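Local coordinates for protein purine nucleosidase, (IunH-1) (PDB 3T8J) that is a nucleosidase of the nucleoside hydrolase family, found here as a four-chain assembly, with a mixed beta-sheet flanked by helices and a bound sodium ion, at residues Arg2-Asp7 with Asn24-Val29; Ser17-Leu22 with Glu52-Glu57. All blocks are in the same frame, centred on the assembly; numbering follows the deposited sequence. Where two conformers were deposited one is given.

How the interactions relate
Both contacts belong to the N-terminal part of the fold and have helix 12-23 in common: it follows strand 3-8 and leads into strand 27-33, the two strands that interaction 1 joins, while interaction 2 sets Tyr19 and Leu22 of that helix against the end of helix 40-53. Interaction 1 is the more buried, held by parallel-strand hydrogen bonds with apolar side chains on both faces of the sheet and a His3-Asp27 hydrogen bond at its more exposed end. Interaction 2 is a surface contact without a hydrogen bond across it, made of methyl groups, an aromatic face and an arginine. They touch directly where Val28 CG2 meets Leu22 CD2 at 3.7 Å and Ile6 CD1 approaches the backbone of helix 12-23.

Interaction 1: Arg2-Asp7 with Asn24-Val29; sequences RHFIID and NNIDVV
The His3 imidazole presents its edge to Asp27, with OD2 only 1° out of the ring plane, while Val29 CG1 approaches the ring obliquely and the Tyr112 ring meets it with planes about 30° apart. ND1 donates to the anti lone pair of Asp27 OD2 at 2.7 Å, and the carboxylate plane stands 80° from the ring. On the other side of the sheet, the Phe4 ring has Arg2 NE at its edge, and Ile26 CG2 meets its CD1 obliquely at 3.4 Å. Here strands 3-8 and 27-33 pair in parallel as the two strands of a beta-alpha-beta crossover, with helix 12-23 connecting them.

An aspartate suits position 27 because its carboxylate accepts the ND1 hydrogen bond; both CB atoms are on the same face of the sheet, and Asp27 CG lies anti to the backbone N (chi1 -177°). The nearby carboxylate would probably favour a hydrogen on ND1 and may raise the imidazole's pKa. The backbone is stitched by Asp27 N to Arg2 O, Phe4 N to Asp27 O at 2.8 Å, and Val29 N to Phe4 O. Farther along, Ile5 CG1 lies 3.9 Å from Val29 CG2, on the side where helix 101-111 packs, and Ile6 CG2 meets Val28 CG1 on the side of helix 12-23. Arg2 turns its guanidinium to a salt bridge with Glu117 and to the carbonyl of Ala245. Phe4 O also receives a CA-H...O contact from Val28 CA at 3.4 Å.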
# COMPACT_ATOMS: atom_id res chain seq x y z
N ARG A 2 -12.54 -2.10 42.38
CA ARG A 2 -12.24 -1.86 40.97
C ARG A 2 -13.52 -1.99 40.16
O ARG A 2 -14.38 -2.81 40.49
CB ARG A 2 -11.18 -2.83 40.50
CG ARG A 2 -9.82 -2.62 41.22
CD ARG A 2 -8.82 -3.70 40.93
NE ARG A 2 -8.36 -3.66 39.55
CZ ARG A 2 -7.60 -4.59 38.98
NH1 ARG A 2 -7.20 -5.65 39.68
NH2 ARG A 2 -7.23 -4.45 37.71
N HIS A 3 -13.62 -1.19 39.08
CA HIS A 3 -14.79 -1.14 38.21
C HIS A 3 -14.38 -1.38 36.76
O HIS A 3 -13.50 -0.70 36.24
CB HIS A 3 -15.46 0.22 38.33
CG HIS A 3 -15.75 0.62 39.74
ND1 HIS A 3 -16.83 0.13 40.44
CD2 HIS A 3 -15.07 1.43 40.58
CE1 HIS A 3 -16.81 0.65 41.66
NE2 HIS A 3 -15.76 1.43 41.77
N PHE A 4 -15.03 -2.36 36.13
CA PHE A 4 -14.69 -2.78 34.77
C PHE A 4 -15.88 -2.75 33.81
O PHE A 4 -17.01 -3.14 34.16
CB PHE A 4 -14.23 -4.25 34.77
CG PHE A 4 -12.76 -4.45 35.04
CD1 PHE A 4 -12.23 -4.22 36.30
CD2 PHE A 4 -11.90 -4.91 34.05
CE1 PHE A 4 -10.85 -4.42 36.55
CE2 PHE A 4 -10.55 -5.12 34.30
CZ PHE A 4 -10.03 -4.88 35.56
N ILE A 5 -15.60 -2.39 32.57
CA ILE A 5 -16.42 -2.79 31.41
C ILE A 5 -15.72 -3.95 30.74
O ILE A 5 -14.49 -3.92 30.56
CB ILE A 5 -16.56 -1.66 30.39
CG1 ILE A 5 -17.35 -0.51 30.97
CG2 ILE A 5 -17.17 -2.17 29.06
CD1 ILE A 5 -17.46 0.73 30.03
N ILE A 6 -16.48 -4.98 30.35
CA ILE A 6 -15.93 -6.07 29.55
C ILE A 6 -16.57 -6.01 28.17
O ILE A 6 -17.78 -5.97 28.05
CB ILE A 6 -16.09 -7.47 30.25
CG1 ILE A 6 -15.41 -8.58 29.44
CG2 ILE A 6 -17.54 -7.81 30.54
CD1 ILE A 6 -15.39 -9.94 30.18
N ASP A 7 -15.73 -5.99 27.14
CA ASP A 7 -16.14 -5.86 25.73
C ASP A 7 -15.92 -7.20 25.04
O ASP A 7 -14.80 -7.69 24.96
CB ASP A 7 -15.36 -4.72 25.07
CG ASP A 7 -15.87 -4.37 23.67
OD1 ASP A 7 -16.99 -3.81 23.50
OD2 ASP A 7 -15.14 -4.67 22.68
N ASN A 24 -14.54 -13.36 41.50
CA ASN A 24 -13.54 -12.68 42.33
C ASN A 24 -13.92 -11.28 42.86
O ASN A 24 -13.05 -10.52 43.30
CB ASN A 24 -12.21 -12.66 41.59
CG ASN A 24 -11.56 -14.05 41.53
OD1 ASN A 24 -11.07 -14.57 42.55
ND2 ASN A 24 -11.61 -14.69 40.35
N ASN A 25 -15.21 -10.97 42.85
CA ASN A 25 -15.76 -9.73 43.44
C ASN A 25 -15.20 -8.43 42.84
O ASN A 25 -15.05 -7.41 43.53
CB ASN A 25 -15.61 -9.73 44.97
CG ASN A 25 -16.58 -8.77 45.64
OD1 ASN A 25 -17.74 -8.73 45.28
ND2 ASN A 25 -16.09 -7.98 46.61
N ILE A 26 -14.90 -8.45 41.54
CA ILE A 26 -14.61 -7.24 40.76
C ILE A 26 -15.93 -6.69 40.25
O ILE A 26 -16.77 -7.46 39.77
CB ILE A 26 -13.70 -7.55 39.56
CG1 ILE A 26 -12.40 -8.21 40.00
CG2 ILE A 26 -13.47 -6.27 38.71
CD1 ILE A 26 -11.52 -7.31 40.86
N ASP A 27 -16.14 -5.38 40.35
CA ASP A 27 -17.40 -4.76 39.94
C ASP A 27 -17.43 -4.64 38.42
O ASP A 27 -16.68 -3.89 37.84
CB ASP A 27 -17.60 -3.40 40.58
CG ASP A 27 -18.92 -2.76 40.24
OD1 ASP A 27 -19.95 -3.48 40.09
OD2 ASP A 27 -18.97 -1.51 40.24
N VAL A 28 -18.27 -5.43 37.78
CA VAL A 28 -18.48 -5.33 36.33
C VAL A 28 -19.69 -4.42 36.11
O VAL A 28 -20.82 -4.75 36.52
CB VAL A 28 -18.72 -6.69 35.68
CG1 VAL A 28 -18.97 -6.52 34.19
CG2 VAL A 28 -17.51 -7.62 35.90
N VAL A 29 -19.45 -3.22 35.58
CA VAL A 29 -20.53 -2.24 35.44
C VAL A 29 -21.34 -2.35 34.12
O VAL A 29 -22.47 -1.83 34.04
CB VAL A 29 -20.00 -0.80 35.59
CG1 VAL A 29 -19.28 -0.64 36.96
CG2 VAL A 29 -19.07 -0.40 34.44

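Interaction 2: Ser17-Leu22 with Glu52-Glu57; sequences SLYLLL and EQVNRE
Tyr19 reaches from helix 12-23 to the Schellman turn that ends helix 40-53, joining two neighbouring helices of the nucleoside hydrolase fold. From CB the chain sets out with CG anti to the carbonyl carbon (chi1 -70°), and the ring then extends toward Val54. Its CD1 and CE1 run past Val54 CG1, with CE1 at 3.8 Å, and CE1 also touches Val54 CG2. CZ comes 4.0 Å from the same CG1. This methyl lies over one face, offset toward the rim, in a CH-pi contact 4.2 Å from the ring centroid and 25° off its normal. At the tip, OH rests against Gln53 CB at 3.4 Å and CG just beyond, while its hydrogen bond goes to the carbonyl of Ala50, one turn back in helix 40-53. A tyrosine thus serves twice, as an apolar surface for valine and as a hydroxyl that hydrogen-bonds one backbone carbonyl of that helix.

Val54 suits this corner because its two methyls divide the work: CG1 takes the ring, and CG2 meets CD1 of Leu22, one helical turn after Tyr19, at 3.8 Å. Asn55, with positive phi, is the C-prime residue of the Schellman motif; after it, Arg56 points its CB toward helix 12-23. The arginine chain bends at chi2 and chi3, and its guanidinium approaches leucine obliquely, with NH1 3.8 Å from Leu22 CD2.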
# COMPACT_ATOMS: atom_id res chain seq x y z
N SER A 17 -14.14 -15.30 31.05
CA SER A 17 -13.52 -14.05 31.54
C SER A 17 -14.52 -13.22 32.40
O SER A 17 -14.14 -12.69 33.47
CB SER A 17 -13.03 -13.22 30.35
OG SER A 17 -11.93 -13.86 29.70
N LEU A 18 -15.75 -13.09 31.93
CA LEU A 18 -16.81 -12.44 32.71
C LEU A 18 -16.91 -13.12 34.07
O LEU A 18 -16.95 -12.46 35.13
CB LEU A 18 -18.14 -12.52 31.96
CG LEU A 18 -19.37 -12.05 32.73
CD1 LEU A 18 -19.34 -10.57 33.07
CD2 LEU A 18 -20.63 -12.39 31.93
N TYR A 19 -16.96 -14.45 34.06
CA TYR A 19 -17.09 -15.21 35.31
C TYR A 19 -15.88 -15.04 36.23
O TYR A 19 -16.04 -14.98 37.45
CB TYR A 19 -17.40 -16.68 35.03
CG TYR A 19 -18.77 -16.97 34.47
CD1 TYR A 19 -19.76 -16.00 34.35
CD2 TYR A 19 -19.10 -18.25 34.08
CE1 TYR A 19 -21.04 -16.30 33.86
CE2 TYR A 19 -20.37 -18.56 33.59
CZ TYR A 19 -21.33 -17.60 33.48
OH TYR A 19 -22.59 -17.93 32.99
N LEU A 20 -14.67 -14.96 35.67
CA LEU A 20 -13.46 -14.76 36.48
C LEU A 20 -13.58 -13.44 37.24
O LEU A 20 -13.27 -13.38 38.43
CB LEU A 20 -12.20 -14.79 35.60
CG LEU A 20 -10.82 -15.02 36.23
CD1 LEU A 20 -10.76 -16.31 37.05
CD2 LEU A 20 -9.72 -15.03 35.15
N LEU A 21 -14.05 -12.39 36.56
CA LEU A 21 -14.21 -11.09 37.23
C LEU A 21 -15.26 -11.22 38.35
O LEU A 21 -15.03 -10.80 39.49
CB LEU A 21 -14.60 -9.97 36.25
CG LEU A 21 -13.59 -9.53 35.19
CD1 LEU A 21 -14.27 -8.54 34.22
CD2 LEU A 21 -12.35 -8.90 35.83
N LEU A 22 -16.42 -11.77 38.03
CA LEU A 22 -17.53 -11.87 39.00
C LEU A 22 -17.26 -12.78 40.19
O LEU A 22 -17.60 -12.43 41.36
CB LEU A 22 -18.82 -12.30 38.30
CG LEU A 22 -19.40 -11.35 37.26
CD1 LEU A 22 -20.67 -11.95 36.65
CD2 LEU A 22 -19.70 -9.98 37.82
N GLU A 52 -27.50 -14.55 33.35
CA GLU A 52 -28.58 -15.31 34.02
C GLU A 52 -28.08 -16.49 34.85
O GLU A 52 -28.66 -16.79 35.92
CB GLU A 52 -29.65 -15.77 33.02
CG GLU A 52 -30.48 -14.63 32.45
CD GLU A 52 -31.66 -15.07 31.56
OE1 GLU A 52 -31.75 -16.27 31.17
OE2 GLU A 52 -32.49 -14.18 31.27
N GLN A 53 -27.02 -17.15 34.41
CA GLN A 53 -26.52 -18.35 35.11
C GLN A 53 -25.91 -18.01 36.46
O GLN A 53 -25.79 -18.89 37.32
CB GLN A 53 -25.53 -19.16 34.27
CG GLN A 53 -25.99 -19.46 32.82
CD GLN A 53 -27.42 -19.94 32.73
OE1 GLN A 53 -27.79 -20.96 33.31
NE2 GLN A 53 -28.26 -19.16 32.04
N VAL A 54 -25.53 -16.75 36.62
CA VAL A 54 -24.93 -16.26 37.86
C VAL A 54 -25.78 -15.17 38.54
O VAL A 54 -25.28 -14.41 39.38
CB VAL A 54 -23.48 -15.79 37.63
CG1 VAL A 54 -22.60 -16.98 37.24
CG2 VAL A 54 -23.38 -14.67 36.58
N ASN A 55 -27.07 -15.14 38.21
CA ASN A 55 -28.05 -14.28 38.88
C ASN A 55 -27.78 -12.76 38.85
O ASN A 55 -28.15 -12.05 39.79
CB ASN A 55 -28.24 -14.73 40.34
CG ASN A 55 -28.58 -16.16 40.45
OD1 ASN A 55 -29.50 -16.66 39.75
ND2 ASN A 55 -27.88 -16.87 41.32
N ARG A 56 -27.18 -12.27 37.78
CA ARG A 56 -26.86 -10.84 37.63
C ARG A 56 -27.73 -10.17 36.58
O ARG A 56 -28.25 -10.84 35.66
CB ARG A 56 -25.39 -10.66 37.32
CG ARG A 56 -24.43 -11.16 38.39
CD ARG A 56 -24.64 -10.48 39.77
NE ARG A 56 -24.75 -9.02 39.67
CZ ARG A 56 -23.73 -8.16 39.77
NH1 ARG A 56 -22.50 -8.57 40.04
NH2 ARG A 56 -23.96 -6.86 39.61
N GLU A 57 -27.91 -8.86 36.74
CA GLU A 57 -28.73 -8.05 35.83
C GLU A 57 -27.89 -6.87 35.29
O GLU A 57 -28.41 -5.78 35.01
CB GLU A 57 -29.98 -7.56 36.56
CG GLU A 57 -30.84 -8.73 37.00
CD GLU A 57 -32.12 -8.34 37.74
OE1 GLU A 57 -32.56 -7.17 37.68
OE2 GLU A 57 -32.67 -9.24 38.42